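Local coordinates for maleylacetate reductase (Agrobacterium tumefaciens, PDB 3HL0), which catalyses the NADH-dependent reduction of maleylacetate to 3-oxoadipate, very probably in the breakdown of gamma-resorcylate, and belongs to the iron-containing alcohol dehydrogenase family, at residues 182-186 against 328-332. Residues are numbered along the deposited sequence; the frame is centred on the assembly and turned at random. Where two conformers were deposited one is given.
Sequences YARDR and YWCPR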
loop_
_atom_site.group_PDB
_atom_site.type_symbol
_atom_site.label_atom_id
_atom_site.label_comp_id
_atom_site.label_asym_id
_atom_site.label_seq_id
_atom_site.Cartn_x
_atom_site.Cartn_y
_atom_site.Cartn_z
ATOM N N TYR A 182 10.612 25.611 13.311
ATOM C CA TYR A 182 9.943 26.915 13.218
ATOM C C TYR A 182 8.561 26.916 13.817
ATOM O O TYR A 182 7.765 27.828 13.565
ATOM C CB TYR A 182 9.951 27.446 11.773
ATOM C CG TYR A 182 9.346 26.542 10.708
ATOM C CD1 TYR A 182 7.952 26.386 10.597
ATOM C CD2 TYR A 182 10.183 25.865 9.818
ATOM C CE1 TYR A 182 7.402 25.588 9.565
ATOM C CE2 TYR A 182 9.661 25.046 8.818
ATOM C CZ TYR A 182 8.286 24.946 8.688
ATOM O OH TYR A 182 7.749 24.154 7.682
ATOM N N ALA A 183 8.260 25.921 14.659
ATOM C CA ALA A 183 6.969 25.900 15.358
ATOM C C ALA A 183 6.709 27.212 16.111
ATOM O O ALA A 183 7.618 27.808 16.651
ATOM C CB ALA A 183 6.930 24.736 16.370
ATOM N N ARG A 184 5.451 27.603 16.177
ATOM C CA ARG A 184 5.099 28.788 16.952
ATOM C C ARG A 184 5.484 28.577 18.418
ATOM O O ARG A 184 5.959 29.523 19.072
ATOM C CB ARG A 184 3.609 29.079 16.849
ATOM C CG ARG A 184 3.327 30.534 17.265
ATOM C CD ARG A 184 1.846 30.769 17.091
ATOM N NE ARG A 184 1.536 32.193 17.133
ATOM C CZ ARG A 184 0.321 32.693 16.909
ATOM N NH1 ARG A 184 0.128 34.009 16.956
ATOM N NH2 ARG A 184 -0.695 31.878 16.634
ATOM N N ASP A 185 5.295 27.356 18.906
ATOM C CA ASP A 185 5.637 26.976 20.296
ATOM C C ASP A 185 6.941 26.177 20.358
ATOM O O ASP A 185 7.112 25.238 21.208
ATOM C CB ASP A 185 4.494 26.191 20.934
ATOM C CG ASP A 185 4.120 24.925 20.163
ATOM O OD1 ASP A 185 4.466 24.791 18.966
ATOM O OD2 ASP A 185 3.463 24.017 20.749
ATOM N N ARG A 186 7.873 26.566 19.488
ATOM C CA ARG A 186 9.199 25.961 19.466
ATOM C C ARG A 186 9.919 26.186 20.811
ATOM O O ARG A 186 9.754 27.244 21.488
ATOM C CB ARG A 186 10.025 26.536 18.318
ATOM C CG ARG A 186 10.276 28.025 18.421
ATOM C CD ARG A 186 10.918 28.535 17.147
ATOM N NE ARG A 186 10.957 29.997 17.100
ATOM C CZ ARG A 186 10.129 30.743 16.377
ATOM N NH1 ARG A 186 10.264 32.062 16.395
ATOM N NH2 ARG A 186 9.177 30.176 15.615
ATOM N N TYR A 328 -4.345 28.755 9.806
ATOM C CA TYR A 328 -3.493 28.286 10.899
ATOM C C TYR A 328 -2.209 29.065 10.808
ATOM O O TYR A 328 -1.931 29.700 9.782
ATOM C CB TYR A 328 -3.202 26.780 10.790
ATOM C CG TYR A 328 -2.616 26.394 9.444
ATOM C CD1 TYR A 328 -3.436 25.947 8.421
ATOM C CD2 TYR A 328 -1.234 26.481 9.213
ATOM C CE1 TYR A 328 -2.915 25.615 7.169
ATOM C CE2 TYR A 328 -0.703 26.131 7.986
ATOM C CZ TYR A 328 -1.539 25.703 6.979
ATOM O OH TYR A 328 -1.004 25.371 5.769
ATOM N N TRP A 329 -1.401 29.007 11.865
ATOM C CA TRP A 329 -0.156 29.791 11.893
ATOM C C TRP A 329 1.014 29.180 11.126
ATOM O O TRP A 329 1.245 27.963 11.193
ATOM C CB TRP A 329 0.282 30.087 13.320
ATOM C CG TRP A 329 1.300 31.179 13.399
ATOM C CD1 TRP A 329 1.052 32.533 13.438
ATOM C CD2 TRP A 329 2.718 31.028 13.477
ATOM N NE1 TRP A 329 2.242 33.229 13.517
ATOM C CE2 TRP A 329 3.275 32.325 13.535
ATOM C CE3 TRP A 329 3.584 29.911 13.460
ATOM C CZ2 TRP A 329 4.657 32.540 13.592
ATOM C CZ3 TRP A 329 4.948 30.129 13.549
ATOM C CH2 TRP A 329 5.472 31.426 13.610
ATOM N N CYS A 330 1.726 30.044 10.405
ATOM C CA CYS A 330 2.982 29.708 9.736
ATOM C C CYS A 330 3.877 30.959 9.798
ATOM O O CYS A 330 3.360 32.072 9.650
ATOM C CB CYS A 330 2.645 29.380 8.270
ATOM S SG CYS A 330 3.983 28.818 7.250
ATOM N N PRO A 331 5.211 30.793 9.917
ATOM C CA PRO A 331 6.079 31.996 9.881
ATOM C C PRO A 331 5.897 32.859 8.615
ATOM O O PRO A 331 6.088 34.073 8.646
ATOM C CB PRO A 331 7.498 31.418 9.895
ATOM C CG PRO A 331 7.319 30.055 10.612
ATOM C CD PRO A 331 5.997 29.559 10.110
ATOM N N ARG A 332 5.536 32.221 7.505
ATOM C CA ARG A 332 5.100 32.922 6.296
ATOM C C ARG A 332 3.618 32.644 6.129
ATOM O O ARG A 332 3.208 31.472 6.065
ATOM C CB ARG A 332 5.846 32.390 5.067
ATOM C CG ARG A 332 5.396 33.044 3.774
ATOM C CD ARG A 332 6.358 32.659 2.679
ATOM N NE ARG A 332 5.897 33.173 1.396
ATOM C CZ ARG A 332 6.304 32.691 0.232
ATOM N NH1 ARG A 332 7.195 31.690 0.197
ATOM N NH2 ARG A 332 5.822 33.231 -0.897
#
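Tyr182 opens the contact with its ring, whose CD1 lies 3.7 Å from CG of Pro331, an apolar touch, while its hydroxyl is hydrogen-bonded to Glu179. The carbonyl O of Tyr182 meets the edge of the Trp329 indole, 3.6 Å from CZ3. At Ala183 a type I beta turn begins that runs to Arg186, closed by the bond from Arg186 N to Ala183 O (3.1 Å); the methyl of Ala183 points away from Trp329. The turn presents Arg184 to the indole. Its fully extended side chain runs along one face of the ring: CB sits 3.5 Å from CE3 of Trp329, CD makes a CH-pi contact with the five-membered ring, and the guanidinium stacks flat on the indole, planes 9° apart, in a cation-pi interaction with CZ of Arg184 3.9 Å from the centroid of the five-membered ring of Trp329. Arg186 folds back, its NH2 making a weak hydrogen bond to Ala183 O (3.0 Å) and passing near the indole. No hydrogen bond links the segments. In the all-helical C-terminal part, the contact thus joins the loop between helices 163-180 and 188-210 to that between 316-323 and 336-348, with Tyr182 and Pro331 both resting on Val270 of helix 255-271.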